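Local atomic coordinates of protein B (Streptococcus agalactiae, PDB entry 5H6I), a protein that permeabilises membranes as a secreted pore-forming toxin, and is also grouped with the bacterial Fc-binding proteins. Residues A[34-37]-A[38-42]; A[109-112]-A[113-117]; A[147-150]-A[151-155]; A[183-186]-A[187-191]. One frame throughout, in Å; residues are numbered along the deposited sequence.

Interaction 1 of 4, residues A[34-37]-A[38-42]; sequences SNNQ and AQQMA
Met-41 and Gln-37 meet on the packed side of this helical turn, where the thioether chain doubles back so that CE of Met-41 lies 3.3 Å from O of Gln-37. The bend sits at the last torsion (chi3 -56°), which turns the methyl toward the preceding turn instead of letting the chain run on outward. Both residues also touch Leu-92, and Ser-34 touches Val-89, so the loop that leads into helix 93-115 covers this face and leaves Met-41 buried. Ala-38 packs on the backbone itself, its CB 3.3 Å from O of Asn-35. The contact lies at the N-terminal part of helix 35-58, and the i to i+4 bonding there is uneven: N of Gln-39 reaches O of Asn-35 at 3.2 Å with an N-H...O angle of 149°, whereas N of Ala-38 divides itself between weak bonds to O of Ser-34 and O of Asn-35. Away from the loop Asn-36, Gln-39 and Gln-40 are exposed, and their amides meet without a hydrogen bond between them. Here the amide of Gln-39 stands nearly perpendicular to that of Asn-36, the planes 77° apart, and NE2 of Gln-39 comes 3.4 Å from CA of Asn-36. Gln-40 leans back along the helix, placing OE1 3.2 Å from CA of Gln-37. Its NE2 is 3.4 Å from OD1 of Asn-36, but the angle is too poor for a hydrogen bond.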
loop_
_atom_site.group_PDB
_atom_site.type_symbol
_atom_site.label_atom_id
_atom_site.label_comp_id
_atom_site.label_asym_id
_atom_site.label_seq_id
_atom_site.Cartn_x
_atom_site.Cartn_y
_atom_site.Cartn_z
ATOM N N SER A 34 15.924 9.332 28.972
ATOM C CA SER A 34 15.455 8.093 28.367
ATOM C C SER A 34 13.936 7.989 28.356
ATOM O O SER A 34 13.372 7.391 27.432
ATOM C CB SER A 34 16.045 6.887 29.103
ATOM O OG SER A 34 17.449 7.010 29.246
ATOM N N ASN A 35 13.262 8.554 29.360
ATOM C CA ASN A 35 11.803 8.509 29.381
ATOM C C ASN A 35 11.209 9.445 28.338
ATOM O O ASN A 35 10.247 9.082 27.651
ATOM C CB ASN A 35 11.282 8.858 30.775
ATOM C CG ASN A 35 9.782 8.661 30.899
ATOM O OD1 ASN A 35 9.275 7.552 30.732
ATOM N ND2 ASN A 35 9.065 9.740 31.192
ATOM N N ASN A 36 11.762 10.654 28.208
ATOM C CA ASN A 36 11.311 11.559 27.156
ATOM C C ASN A 36 11.550 10.952 25.780
ATOM O O ASN A 36 10.708 11.077 24.885
ATOM C CB ASN A 36 12.019 12.909 27.276
ATOM C CG ASN A 36 11.958 13.715 25.992
ATOM O OD1 ASN A 36 12.894 13.705 25.193
ATOM N ND2 ASN A 36 10.849 14.418 25.786
ATOM N N GLN A 37 12.692 10.285 25.598
ATOM C CA GLN A 37 12.952 9.595 24.339
ATOM C C GLN A 37 11.973 8.450 24.119
ATOM O O GLN A 37 11.644 8.127 22.972
ATOM C CB GLN A 37 14.393 9.080 24.318
ATOM C CG GLN A 37 14.810 8.430 23.008
ATOM C CD GLN A 37 16.302 8.169 22.938
ATOM O OE1 GLN A 37 17.017 8.794 22.155
ATOM N NE2 GLN A 37 16.780 7.242 23.761
ATOM N N ALA A 38 11.488 7.836 25.201
ATOM C CA ALA A 38 10.565 6.715 25.065
ATOM C C ALA A 38 9.217 7.165 24.513
ATOM O O ALA A 38 8.606 6.456 23.704
ATOM C CB ALA A 38 10.387 6.014 26.412
ATOM N N GLN A 39 8.734 8.337 24.932
ATOM C CA GLN A 39 7.453 8.820 24.429
ATOM C C GLN A 39 7.544 9.364 23.009
ATOM O O GLN A 39 6.514 9.453 22.333
ATOM C CB GLN A 39 6.872 9.894 25.357
ATOM C CG GLN A 39 7.884 10.613 26.227
ATOM C CD GLN A 39 7.267 11.753 27.016
ATOM O OE1 GLN A 39 6.069 12.018 26.913
ATOM N NE2 GLN A 39 8.085 12.435 27.810
ATOM N N GLN A 40 8.741 9.730 22.540
ATOM C CA GLN A 40 8.892 10.087 21.131
ATOM C C GLN A 40 8.593 8.891 20.239
ATOM O O GLN A 40 7.784 8.979 19.308
ATOM C CB GLN A 40 10.301 10.612 20.853
ATOM C CG GLN A 40 10.841 11.604 21.860
ATOM C CD GLN A 40 12.329 11.845 21.684
ATOM O OE1 GLN A 40 13.086 10.923 21.380
ATOM N NE2 GLN A 40 12.755 13.088 21.879
ATOM N N MET A 41 9.244 7.758 20.512
ATOM C CA MET A 41 9.022 6.562 19.707
ATOM C C MET A 41 7.605 6.033 19.880
ATOM O O MET A 41 7.012 5.511 18.930
ATOM C CB MET A 41 10.048 5.490 20.071
ATOM C CG MET A 41 11.454 5.791 19.576
ATOM S SD MET A 41 12.697 4.736 20.342
ATOM C CE MET A 41 12.388 5.054 22.076
ATOM N N ALA A 42 7.046 6.160 21.087
ATOM C CA ALA A 42 5.663 5.749 21.303
ATOM C C ALA A 42 4.710 6.571 20.446
ATOM O O ALA A 42 3.742 6.037 19.890
ATOM C CB ALA A 42 5.302 5.874 22.783
#

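Interaction 2 of 4, residues A[109-112]-A[113-117]; sequences ITFS and TQHLA
The carbonyl O of Ile-109 is gripped twice by Thr-113: its N donates at 3.2 Å from Ile-109 O, and its hydroxyl OG1 donates to the same Ile-109 O at 3.3 Å. The hydroxyl can do this because OG1 lies beside its own backbone N (chi1 -55°), which aims it back down the helix at the acceptor already taken by the amide. O of Phe-111 is also approached twice by one residue, though both bonds are weak: N of His-115 is 3.2 Å away from Phe-111 O, and ND1 of His-115 reaches Phe-111 O at 3.4 Å, the oxygen lying in the plane of the imidazole at its edge. These bonds occupy the C-terminal part of helix 93-115, within the region 57-120 that binds the IgG constant region. The rings of Phe-111 and His-115 are near parallel, with planes 15° apart, but slid so far that they barely overlap, and their centroids are 5.1 Å apart. On the inner side, CD1 of Leu-116 lies 4.2 Å from CE2 of Phe-111; these two side chains rest on Leu-163 of helix 145-163. Leu-116 also meets Met-127 of helix 121-139, as does Ser-112, whose OG is hydrogen-bonded to OD1 of Asn-124. The backbone beneath is firmer here: N of Leu-116 bonds to O of Ser-112 at 3.1 Å.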
loop_
_atom_site.group_PDB
_atom_site.type_symbol
_atom_site.label_atom_id
_atom_site.label_comp_id
_atom_site.label_asym_id
_atom_site.label_seq_id
_atom_site.Cartn_x
_atom_site.Cartn_y
_atom_site.Cartn_z
ATOM N N ILE A 109 6.836 1.117 0.567
ATOM C CA ILE A 109 5.511 0.762 0.070
ATOM C C ILE A 109 4.927 1.897 -0.763
ATOM O O ILE A 109 4.366 1.667 -1.841
ATOM C CB ILE A 109 4.588 0.380 1.240
ATOM C CG1 ILE A 109 5.143 -0.846 1.964
ATOM C CG2 ILE A 109 3.183 0.112 0.734
ATOM C CD1 ILE A 109 4.779 -0.904 3.426
ATOM N N THR A 110 5.044 3.137 -0.280
ATOM C CA THR A 110 4.591 4.276 -1.072
ATOM C C THR A 110 5.424 4.442 -2.337
ATOM O O THR A 110 4.915 4.933 -3.350
ATOM C CB THR A 110 4.635 5.561 -0.244
ATOM O OG1 THR A 110 5.985 6.033 -0.158
ATOM C CG2 THR A 110 4.083 5.324 1.153
ATOM N N PHE A 111 6.699 4.045 -2.294
ATOM C CA PHE A 111 7.518 4.055 -3.501
ATOM C C PHE A 111 6.943 3.121 -4.558
ATOM O O PHE A 111 7.002 3.414 -5.757
ATOM C CB PHE A 111 8.957 3.664 -3.158
ATOM C CG PHE A 111 9.843 3.489 -4.359
ATOM C CD1 PHE A 111 10.468 4.579 -4.940
ATOM C CD2 PHE A 111 10.064 2.231 -4.899
ATOM C CE1 PHE A 111 11.288 4.421 -6.042
ATOM C CE2 PHE A 111 10.881 2.067 -6.002
ATOM C CZ PHE A 111 11.494 3.164 -6.572
ATOM N N SER A 112 6.384 1.988 -4.128
ATOM C CA SER A 112 5.769 1.061 -5.073
ATOM C C SER A 112 4.499 1.646 -5.675
ATOM O O SER A 112 4.265 1.521 -6.882
ATOM C CB SER A 112 5.472 -0.269 -4.382
ATOM O OG SER A 112 4.343 -0.901 -4.958
ATOM N N THR A 113 3.670 2.293 -4.850
ATOM C CA THR A 113 2.406 2.835 -5.335
ATOM C C THR A 113 2.619 3.917 -6.387
ATOM O O THR A 113 1.813 4.045 -7.316
ATOM C CB THR A 113 1.591 3.390 -4.162
ATOM O OG1 THR A 113 1.431 2.375 -3.163
ATOM C CG2 THR A 113 0.217 3.852 -4.626
ATOM N N GLN A 114 3.701 4.686 -6.275
ATOM C CA GLN A 114 3.902 5.844 -7.136
ATOM C C GLN A 114 4.762 5.560 -8.361
ATOM O O GLN A 114 4.707 6.333 -9.324
ATOM C CB GLN A 114 4.541 6.989 -6.344
ATOM C CG GLN A 114 3.735 7.461 -5.146
ATOM C CD GLN A 114 4.509 8.432 -4.272
ATOM O OE1 GLN A 114 5.725 8.574 -4.408
ATOM N NE2 GLN A 114 3.806 9.105 -3.369
ATOM N N HIS A 115 5.552 4.484 -8.360
ATOM C CA HIS A 115 6.549 4.287 -9.405
ATOM C C HIS A 115 6.574 2.900 -10.035
ATOM O O HIS A 115 7.261 2.728 -11.047
ATOM C CB HIS A 115 7.955 4.592 -8.864
ATOM C CG HIS A 115 8.119 5.993 -8.365
ATOM N ND1 HIS A 115 7.680 6.397 -7.123
ATOM C CD2 HIS A 115 8.674 7.085 -8.941
ATOM C CE1 HIS A 115 7.958 7.677 -6.954
ATOM N NE2 HIS A 115 8.561 8.119 -8.043
ATOM N N LEU A 116 5.864 1.913 -9.489
ATOM C CA LEU A 116 5.984 0.540 -9.967
ATOM C C LEU A 116 4.682 -0.028 -10.517
ATOM O O LEU A 116 4.609 -1.237 -10.772
ATOM C CB LEU A 116 6.512 -0.363 -8.847
ATOM C CG LEU A 116 7.863 0.023 -8.240
ATOM C CD1 LEU A 116 8.331 -1.039 -7.256
ATOM C CD2 LEU A 116 8.907 0.248 -9.327
ATOM N N ALA A 117 3.657 0.804 -10.721
ATOM C CA ALA A 117 2.368 0.285 -11.169
ATOM C C ALA A 117 2.423 -0.230 -12.603
ATOM O O ALA A 117 1.667 -1.141 -12.958
ATOM C CB ALA A 117 1.293 1.363 -11.032
#

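Interaction 3 of 4, residues A[147-150]-A[151-155]; sequences SIKA and QVNDV
The torsions of Lys-149 and Asn-153 bring the two side chains together: CG of Lys-149 is anti to its backbone N (chi1 -177°), after which bends at chi2 (54°) and again at chi3 carry the chain forward along the helix, while Asn-153 turns its amide back beside its own N (chi1 -65°). Both belong to helix 145-163, one of the helices of the larger, N-terminal helical bundle, and they lie on its exposed side. CE of Lys-149 consequently comes 3.5 Å from OD1 of Asn-153, and the ammonium NZ of Lys-149 lies 3.5 Å from CG1 of Val-152, so the long chain arches over its neighbours of the next turn. Beneath it the regular i to i+4 ladder continues, with N of Val-152 bonded to O of Ile-148 at 3.0 Å and N of Asp-154 to O of Ala-150 at 3.1 Å. N of Gln-151 is held less directly: it bonds to O of Ser-147 at 3.3 Å from well above the carbonyl plane, and weakly to O of Ile-148. That Ser-147 carbonyl also accepts from NH2 of Arg-137. The buried flank faces two helices, Ile-148 and Val-152 touching helix 93-115 as well as helix 121-139, with Gln-151 against Lys-133 and Arg-137 of the latter. On the outer side, ND2 of Asn-153 sits 3.3 Å from O of Lys-149, at an angle too poor for a hydrogen bond.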
loop_
_atom_site.group_PDB
_atom_site.type_symbol
_atom_site.label_atom_id
_atom_site.label_comp_id
_atom_site.label_asym_id
_atom_site.label_seq_id
_atom_site.Cartn_x
_atom_site.Cartn_y
_atom_site.Cartn_z
ATOM N N SER A 147 22.566 -5.330 11.533
ATOM C CA SER A 147 21.856 -6.163 10.568
ATOM C C SER A 147 20.532 -5.535 10.149
ATOM O O SER A 147 20.036 -5.811 9.052
ATOM C CB SER A 147 21.626 -7.561 11.143
ATOM O OG SER A 147 20.592 -7.554 12.110
ATOM N N ILE A 148 19.946 -4.695 11.005
ATOM C CA ILE A 148 18.738 -3.970 10.623
ATOM C C ILE A 148 19.080 -2.857 9.640
ATOM O O ILE A 148 18.436 -2.708 8.594
ATOM C CB ILE A 148 18.025 -3.420 11.871
ATOM C CG1 ILE A 148 17.387 -4.560 12.667
ATOM C CG2 ILE A 148 16.979 -2.387 11.479
ATOM C CD1 ILE A 148 16.675 -4.100 13.916
ATOM N N LYS A 149 20.106 -2.063 9.960
ATOM C CA LYS A 149 20.508 -0.974 9.075
ATOM C C LYS A 149 21.057 -1.496 7.754
ATOM O O LYS A 149 20.879 -0.851 6.714
ATOM C CB LYS A 149 21.540 -0.089 9.775
ATOM C CG LYS A 149 21.970 1.127 8.971
ATOM C CD LYS A 149 20.770 1.950 8.527
ATOM C CE LYS A 149 20.988 2.531 7.138
ATOM N NZ LYS A 149 19.821 3.336 6.682
ATOM N N ALA A 150 21.719 -2.654 7.770
ATOM C CA ALA A 150 22.194 -3.246 6.525
ATOM C C ALA A 150 21.030 -3.675 5.641
ATOM O O ALA A 150 21.109 -3.586 4.411
ATOM C CB ALA A 150 23.110 -4.434 6.820
ATOM N N GLN A 151 19.936 -4.138 6.254
ATOM C CA GLN A 151 18.776 -4.555 5.476
ATOM C C GLN A 151 18.006 -3.359 4.930
ATOM O O GLN A 151 17.390 -3.457 3.862
ATOM C CB GLN A 151 17.865 -5.437 6.331
ATOM C CG GLN A 151 16.719 -6.078 5.567
ATOM C CD GLN A 151 17.175 -6.785 4.306
ATOM O OE1 GLN A 151 18.154 -7.532 4.316
ATOM N NE2 GLN A 151 16.464 -6.550 3.209
ATOM N N VAL A 152 18.026 -2.230 5.641
ATOM C CA VAL A 152 17.380 -1.022 5.134
ATOM C C VAL A 152 18.051 -0.566 3.845
ATOM O O VAL A 152 17.385 -0.125 2.900
ATOM C CB VAL A 152 17.394 0.081 6.210
ATOM C CG1 VAL A 152 17.121 1.444 5.592
ATOM C CG2 VAL A 152 16.376 -0.227 7.297
ATOM N N ASN A 153 19.380 -0.681 3.780
ATOM C CA ASN A 153 20.089 -0.347 2.551
ATOM C C ASN A 153 19.811 -1.362 1.450
ATOM O O ASN A 153 19.786 -1.000 0.268
ATOM C CB ASN A 153 21.590 -0.247 2.820
ATOM C CG ASN A 153 21.938 0.903 3.745
ATOM O OD1 ASN A 153 21.318 1.966 3.693
ATOM N ND2 ASN A 153 22.931 0.696 4.601
ATOM N N ASP A 154 19.605 -2.630 1.815
ATOM C CA ASP A 154 19.184 -3.624 0.832
ATOM C C ASP A 154 17.863 -3.225 0.189
ATOM O O ASP A 154 17.689 -3.360 -1.028
ATOM C CB ASP A 154 19.058 -4.997 1.494
ATOM C CG ASP A 154 20.182 -5.937 1.107
ATOM O OD1 ASP A 154 21.207 -5.456 0.580
ATOM O OD2 ASP A 154 20.038 -7.157 1.331
ATOM N N VAL A 155 16.927 -2.720 0.992
ATOM C CA VAL A 155 15.637 -2.288 0.465
ATOM C C VAL A 155 15.813 -1.078 -0.445
ATOM O O VAL A 155 15.250 -1.020 -1.544
ATOM C CB VAL A 155 14.663 -1.996 1.620
ATOM C CG1 VAL A 155 13.470 -1.188 1.130
ATOM C CG2 VAL A 155 14.208 -3.295 2.268
#

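Interaction 4 of 4, residues A[183-186]-A[187-191]; sequences DKEI and WNTRF
Hydrogen bonds to main-chain carbonyls carry one side of this turn, where Thr-189 doubles its hold on Glu-185: OG1 of Thr-189 donates to O of Glu-185 at 2.6 Å, and N of Thr-189 donates to that same Glu-185 O at 3.0 Å. The two donors arrive from opposite faces of the carbonyl plane and so do not compete for one position. One residue further on, N of Arg-190 bonds to O of Ile-186 at 2.9 Å, while the bond from N of Trp-187 to O of Asp-183 is weak.

Flat groups make up the second kind of contact. Asp-183 and Trp-187 run side by side, and OD1 of Asp-183 lies in the indole plane at its edge, 3.2 Å from CD1 of Trp-187; the carboxylate is turned 42° from the ring. The other oxygen, OD2 of Asp-183, is hydrogen-bonded to NE2 of Gln-220. NH1 of Arg-190 hangs over a face of the indole, near its rim.

Van der Waals packing is the third. The CG2 methyl of Ile-186 sits over one face of the guanidinium, 3.6 Å from NE of Arg-190, whose chain is extended from CG to NE and lies alongside the isoleucine; a bound sulfate, probably from the crystallisation liquor, is near the arginine. Ile-186 is buried against Val-217 of helix 203-220 and Leu-237 of helix 227-245, and Thr-189 rests on Leu-237 and Leu-241. Ile-186 and Thr-189 thus mark the inward-facing side of helix 179-196 in the C-terminal three-helix bundle, at the junction of the repeats 178-188 and 189-199.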
loop_
_atom_site.group_PDB
_atom_site.type_symbol
_atom_site.label_atom_id
_atom_site.label_comp_id
_atom_site.label_asym_id
_atom_site.label_seq_id
_atom_site.Cartn_x
_atom_site.Cartn_y
_atom_site.Cartn_z
ATOM N N ASP A 183 -9.795 0.331 -10.046
ATOM C CA ASP A 183 -10.427 0.226 -8.735
ATOM C C ASP A 183 -10.708 1.604 -8.149
ATOM O O ASP A 183 -11.790 1.847 -7.604
ATOM C CB ASP A 183 -9.544 -0.590 -7.792
ATOM C CG ASP A 183 -10.289 -1.066 -6.561
ATOM O OD1 ASP A 183 -10.631 -0.222 -5.706
ATOM O OD2 ASP A 183 -10.535 -2.285 -6.449
ATOM N N LYS A 184 -9.742 2.520 -8.252
ATOM C CA LYS A 184 -9.960 3.877 -7.764
ATOM C C LYS A 184 -10.989 4.617 -8.608
ATOM O O LYS A 184 -11.714 5.473 -8.090
ATOM C CB LYS A 184 -8.640 4.646 -7.741
ATOM C CG LYS A 184 -8.408 5.442 -6.468
ATOM C CD LYS A 184 -8.361 4.535 -5.249
ATOM C CE LYS A 184 -7.883 5.288 -4.017
ATOM N NZ LYS A 184 -8.781 6.428 -3.677
ATOM N N GLU A 185 -11.071 4.302 -9.904
ATOM C CA GLU A 185 -12.058 4.953 -10.758
ATOM C C GLU A 185 -13.469 4.465 -10.457
ATOM O O GLU A 185 -14.430 5.228 -10.602
ATOM C CB GLU A 185 -11.716 4.721 -12.230
ATOM C CG GLU A 185 -12.422 5.670 -13.186
ATOM C CD GLU A 185 -12.087 7.127 -12.919
ATOM O OE1 GLU A 185 -10.930 7.415 -12.542
ATOM O OE2 GLU A 185 -12.981 7.983 -13.082
ATOM N N ILE A 186 -13.613 3.205 -10.041
ATOM C CA ILE A 186 -14.929 2.690 -9.679
ATOM C C ILE A 186 -15.453 3.399 -8.437
ATOM O O ILE A 186 -16.621 3.802 -8.380
ATOM C CB ILE A 186 -14.866 1.165 -9.481
ATOM C CG1 ILE A 186 -14.682 0.462 -10.827
ATOM C CG2 ILE A 186 -16.118 0.660 -8.775
ATOM C CD1 ILE A 186 -14.502 -1.035 -10.714
ATOM N N TRP A 187 -14.599 3.572 -7.425
ATOM C CA TRP A 187 -15.027 4.246 -6.205
ATOM C C TRP A 187 -15.190 5.745 -6.418
ATOM O O TRP A 187 -15.970 6.388 -5.708
ATOM C CB TRP A 187 -14.035 3.966 -5.077
ATOM C CG TRP A 187 -14.062 2.544 -4.610
ATOM C CD1 TRP A 187 -13.093 1.601 -4.795
ATOM C CD2 TRP A 187 -15.115 1.900 -3.881
ATOM N NE1 TRP A 187 -13.476 0.410 -4.225
ATOM C CE2 TRP A 187 -14.714 0.568 -3.657
ATOM C CE3 TRP A 187 -16.356 2.321 -3.395
ATOM C CZ2 TRP A 187 -15.510 -0.346 -2.969
ATOM C CZ3 TRP A 187 -17.145 1.411 -2.712
ATOM C CH2 TRP A 187 -16.718 0.095 -2.504
ATOM N N ASN A 188 -14.466 6.319 -7.382
ATOM C CA ASN A 188 -14.662 7.728 -7.704
ATOM C C ASN A 188 -15.989 7.945 -8.418
ATOM O O ASN A 188 -16.655 8.966 -8.209
ATOM C CB ASN A 188 -13.502 8.241 -8.556
ATOM C CG ASN A 188 -12.283 8.591 -7.729
ATOM O OD1 ASN A 188 -12.396 8.980 -6.567
ATOM N ND2 ASN A 188 -11.104 8.452 -8.326
ATOM N N THR A 189 -16.389 6.996 -9.267
ATOM C CA THR A 189 -17.690 7.091 -9.916
ATOM C C THR A 189 -18.819 6.783 -8.940
ATOM O O THR A 189 -19.933 7.288 -9.102
ATOM C CB THR A 189 -17.750 6.146 -11.117
ATOM O OG1 THR A 189 -16.517 6.220 -11.842
ATOM C CG2 THR A 189 -18.894 6.530 -12.040
ATOM N N ARG A 190 -18.548 5.961 -7.926
ATOM C CA ARG A 190 -19.553 5.685 -6.906
ATOM C C ARG A 190 -19.781 6.891 -6.006
ATOM O O ARG A 190 -20.912 7.130 -5.564
ATOM C CB ARG A 190 -19.127 4.473 -6.081
ATOM C CG ARG A 190 -19.510 3.154 -6.718
ATOM C CD ARG A 190 -18.665 2.001 -6.205
ATOM N NE ARG A 190 -19.122 0.737 -6.780
ATOM C CZ ARG A 190 -18.761 -0.465 -6.342
ATOM N NH1 ARG A 190 -17.934 -0.577 -5.315
ATOM N NH2 ARG A 190 -19.235 -1.558 -6.927
ATOM N N PHE A 191 -18.728 7.666 -5.740
ATOM C CA PHE A 191 -18.861 8.848 -4.897
ATOM C C PHE A 191 -19.636 9.949 -5.615
ATOM O O PHE A 191 -20.546 10.558 -5.039
ATOM C CB PHE A 191 -17.472 9.333 -4.479
ATOM C CG PHE A 191 -17.469 10.686 -3.828
ATOM C CD1 PHE A 191 -17.987 10.862 -2.556
ATOM C CD2 PHE A 191 -16.938 11.783 -4.487
ATOM C CE1 PHE A 191 -17.981 12.108 -1.955
ATOM C CE2 PHE A 191 -16.929 13.030 -3.894
ATOM C CZ PHE A 191 -17.452 13.193 -2.625
#

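Overall arrangement
All four contacts are local, between residues about a turn apart along a helix, and come in series along an all-helical chain. Interactions 1, 2 and 3 lie on helices 35-58, 93-115 and 145-163 of the N-terminal bundle; interaction 4 lies on helix 179-196 of the C-terminal one. Interactions 2 and 3 have centres 19 Å apart and are linked through the packing of helices 93-115 and 145-163. Interaction 2, 8 Å from the chain's centre, comes within about 8 Å of interaction 4 at the nearest atoms, close to where the bundles adjoin. Interactions 1 and 4, with centres 41 Å apart, lie on opposite sides of the chain's centre, reflecting the two-part, elongated form of this toxin.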